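Local atomic coordinates of halohydrin dehalogenase (Rhizobium radiobacter, PDB entry 4IY1), a protein that converts vicinal halohydrins to epoxides and opens epoxides with nucleophiles such as cyanide, a reaction engineered here for atorvastatin synthesis. Residues G177-D182 and Y187-W192. The protein carries 37 engineered substitutions. Sequence-based numbering, arbitrary orientation.
Sequences GVDSGD and YPSEPW. Engineered in segment 177-182: Gly177 (natural residue Tyr), Val178 (natural residue Leu), Asp179 (natural residue His), Gly181 (natural residue Glu). Engineered in segment 187-192: Ser189 (natural residue Thr).
In this Rossmann-like fold of the short-chain dehydrogenase/reductase superfamily, the irregular loop that leaves strand 170-175 doubles back on itself before helix 189-192, with residues 183-186 making the turn, and Tyr187 lies against Gly177 at the end away from that turn. In this family the loop after that strand commonly borders the active site; in halohydrin dehalogenases it contributes to the halide pocket, consistent with the chloride bound in this crystal. The engineered Gly177 sets its CA over the centre of the Tyr187 ring, a CH-pi contact 3.6 Å from the centroid and only 9° off the normal, while its N lies over the same ring near CE1. Tyr187 reaches there with CG anti to its own carbonyl carbon. CD2 of this ring rests over the face of Trp192 in the same segment, and Trp249 of the second subunit also meets the ring.

Farther along, Ser180 grips the backbone of Tyr187 twice, and this pair of bonds closes the loop. Its N donates to Tyr187 O at 2.9 Å, nearly straight at 168° but arriving well above the carbonyl plane, and its OG accepts the N-H of Tyr187 in a short but bent bond (2.6 Å, N to OG). That hydroxyl is also bonded to the O of Ser183, at the start of the turn. The start of the helix is held next: Ser189 N gives a hydrogen bond to Gly181 O at 2.9 Å, in the carbonyl plane on a lone pair, and Pro188 CA touches the same oxygen. Engineered Asp179 extends CG anti to its backbone N (chi1 170°), which turns its carboxylate back toward the start of helix 189-192 although its CB sets off away from that segment; OD1 pairs with Lys193, and OD2 accepts the OG of Ser189, likewise engineered, on its syn side at 3.2 Å, a little out of the carboxylate plane.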
ATOM      1  N   GLY B 177       6.256  17.300   7.389  1.00 35.19           N
ATOM      2  CA  GLY B 177       5.807  18.673   7.565  1.00 29.48           C
ATOM      3  C   GLY B 177       5.402  18.967   8.999  1.00 35.23           C
ATOM      4  O   GLY B 177       4.538  19.821   9.247  1.00 35.62           O
ATOM      5  N   VAL B 178       6.015  18.269   9.958  1.00 27.66           N
ATOM      6  CA  VAL B 178       5.719  18.563  11.347  1.00 30.66           C
ATOM      7  C   VAL B 178       6.681  19.632  11.858  1.00 40.03           C
ATOM      8  O   VAL B 178       7.894  19.458  11.800  1.00 40.25           O
ATOM      9  CB  VAL B 178       5.798  17.322  12.251  1.00 34.05           C
ATOM     10  CG1 VAL B 178       5.642  17.759  13.695  1.00 35.04           C
ATOM     11  CG2 VAL B 178       4.689  16.328  11.888  1.00 26.89           C
ATOM     12  N   ASP B 179       6.137  20.764  12.293  1.00 36.78           N
ATOM     13  CA  ASP B 179       6.975  21.827  12.800  1.00 45.06           C
ATOM     14  C   ASP B 179       7.925  21.318  13.928  1.00 37.15           C
ATOM     15  O   ASP B 179       7.472  20.771  14.946  1.00 35.20           O
ATOM     16  CB  ASP B 179       6.126  23.022  13.256  1.00 41.00           C
ATOM     17  CG  ASP B 179       6.951  24.058  14.011  1.00 46.90           C
ATOM     18  OD1 ASP B 179       6.737  24.198  15.237  1.00 46.55           O
ATOM     19  OD2 ASP B 179       7.950  24.556  13.426  1.00 46.22           O
ATOM     20  N   SER B 180       9.234  21.367  13.672  1.00 31.75           N
ATOM     21  CA  SER B 180      10.207  20.892  14.663  1.00 35.21           C
ATOM     22  C   SER B 180      10.808  22.019  15.481  1.00 33.15           C
ATOM     23  O   SER B 180      11.714  21.794  16.299  1.00 37.03           O
ATOM     24  CB  SER B 180      11.316  20.020  14.028  1.00 30.25           C
ATOM     25  OG  SER B 180      11.733  20.475  12.743  1.00 35.84           O
ATOM     26  N   GLY B 181      10.294  23.234  15.272  1.00 42.15           N
ATOM     27  CA  GLY B 181      10.673  24.401  16.074  1.00 33.29           C
ATOM     28  C   GLY B 181      12.135  24.747  15.875  1.00 37.27           C
ATOM     29  O   GLY B 181      12.553  25.049  14.760  1.00 35.48           O
ATOM     30  N   ASP B 182      12.920  24.630  16.942  1.00 40.06           N
ATOM     31  CA  ASP B 182      14.348  24.936  16.876  1.00 44.67           C
ATOM     32  C   ASP B 182      15.154  23.814  16.230  1.00 46.35           C
ATOM     33  O   ASP B 182      16.209  24.070  15.653  1.00 45.45           O
ATOM     34  CB  ASP B 182      14.911  25.236  18.267  1.00 42.78           C
ATOM     35  CG  ASP B 182      14.496  26.602  18.789  1.00 52.95           C
ATOM     36  OD1 ASP B 182      14.116  27.480  17.979  1.00 49.70           O
ATOM     37  OD2 ASP B 182      14.583  26.809  20.014  1.00 61.13           O
ATOM     38  N   TYR B 187      11.681  20.070  10.215  1.00 32.77           N
ATOM     39  CA  TYR B 187      11.001  21.260   9.667  1.00 36.74           C
ATOM     40  C   TYR B 187      11.086  22.430  10.633  1.00 40.34           C
ATOM     41  O   TYR B 187      10.084  22.795  11.269  1.00 35.28           O
ATOM     42  CB  TYR B 187       9.531  20.952   9.328  1.00 35.10           C
ATOM     43  CG  TYR B 187       9.362  20.189   8.039  1.00 33.43           C
ATOM     44  CD1 TYR B 187       9.504  18.798   8.002  1.00 33.34           C
ATOM     45  CD2 TYR B 187       9.184  20.857   6.839  1.00 38.06           C
ATOM     46  CE1 TYR B 187       9.412  18.098   6.806  1.00 32.48           C
ATOM     47  CE2 TYR B 187       9.093  20.165   5.636  1.00 34.36           C
ATOM     48  CZ  TYR B 187       9.193  18.784   5.624  1.00 34.85           C
ATOM     49  OH  TYR B 187       9.043  18.100   4.423  1.00 31.42           O
ATOM     50  N   PRO B 188      12.311  22.970  10.814  1.00 40.20           N
ATOM     51  CA  PRO B 188      12.531  24.066  11.751  1.00 42.19           C
ATOM     52  C   PRO B 188      11.689  25.304  11.378  1.00 40.27           C
ATOM     53  O   PRO B 188      11.410  25.539  10.184  1.00 41.37           O
ATOM     54  CB  PRO B 188      14.045  24.347  11.635  1.00 41.32           C
ATOM     55  CG  PRO B 188      14.450  23.772  10.334  1.00 39.30           C
ATOM     56  CD  PRO B 188      13.532  22.605  10.079  1.00 39.22           C
ATOM     57  N   SER B 189      11.140  25.954  12.406  1.00 49.04           N
ATOM     58  CA  SER B 189      10.301  27.145  12.251  1.00 52.72           C
ATOM     59  C   SER B 189      10.835  28.068  11.157  1.00 53.87           C
ATOM     60  O   SER B 189      10.117  28.408  10.209  1.00 50.75           O
ATOM     61  CB  SER B 189      10.198  27.891  13.580  1.00 56.07           C
ATOM     62  OG  SER B 189       9.540  27.092  14.558  1.00 66.19           O
ATOM     63  N   GLU B 190      12.127  28.366  11.220  1.00 50.58           N
ATOM     64  CA  GLU B 190      12.816  28.929  10.066  1.00 58.26           C
ATOM     65  C   GLU B 190      13.664  27.874   9.386  1.00 51.54           C
ATOM     66  O   GLU B 190      14.475  27.219  10.041  1.00 51.76           O
ATOM     67  CB  GLU B 190      13.689  30.097  10.504  1.00 80.52           C
ATOM     68  CG  GLU B 190      13.154  30.802  11.742  1.00 92.90           C
ATOM     69  CD  GLU B 190      13.777  32.166  11.920  1.00 92.51           C
ATOM     70  OE1 GLU B 190      14.975  32.316  11.585  1.00101.54           O
ATOM     71  OE2 GLU B 190      13.063  33.087  12.371  1.00 91.59           O
ATOM     72  N   PRO B 191      13.523  27.736   8.055  1.00 47.08           N
ATOM     73  CA  PRO B 191      12.869  28.692   7.162  1.00 43.70           C
ATOM     74  C   PRO B 191      11.372  28.435   6.928  1.00 52.80           C
ATOM     75  O   PRO B 191      10.741  29.132   6.133  1.00 48.58           O
ATOM     76  CB  PRO B 191      13.637  28.518   5.842  1.00 41.24           C
ATOM     77  CG  PRO B 191      14.192  27.118   5.884  1.00 51.65           C
ATOM     78  CD  PRO B 191      14.156  26.627   7.314  1.00 40.99           C
ATOM     79  N   TRP B 192      10.812  27.434   7.600  1.00 52.55           N
ATOM     80  CA  TRP B 192       9.509  26.899   7.208  1.00 42.70           C
ATOM     81  C   TRP B 192       8.335  27.765   7.502  1.00 46.19           C
ATOM     82  O   TRP B 192       7.372  27.772   6.735  1.00 41.22           O
ATOM     83  CB  TRP B 192       9.300  25.497   7.774  1.00 39.90           C
ATOM     84  CG  TRP B 192      10.165  24.534   7.036  1.00 31.49           C
ATOM     85  CD1 TRP B 192      11.410  24.074   7.431  1.00 28.38           C
ATOM     86  CD2 TRP B 192      10.052  24.166   5.613  1.00 32.02           C
ATOM     87  NE1 TRP B 192      12.024  23.407   6.406  1.00 28.75           N
ATOM     88  CE2 TRP B 192      11.231  23.378   5.307  1.00 30.72           C
ATOM     89  CE3 TRP B 192       9.060  24.298   4.646  1.00 30.36           C
ATOM     90  CZ2 TRP B 192      11.419  22.785   4.067  1.00 35.56           C
ATOM     91  CZ3 TRP B 192       9.276  23.737   3.396  1.00 29.72           C
ATOM     92  CH2 TRP B 192      10.415  22.972   3.120  1.00 36.55           C
TER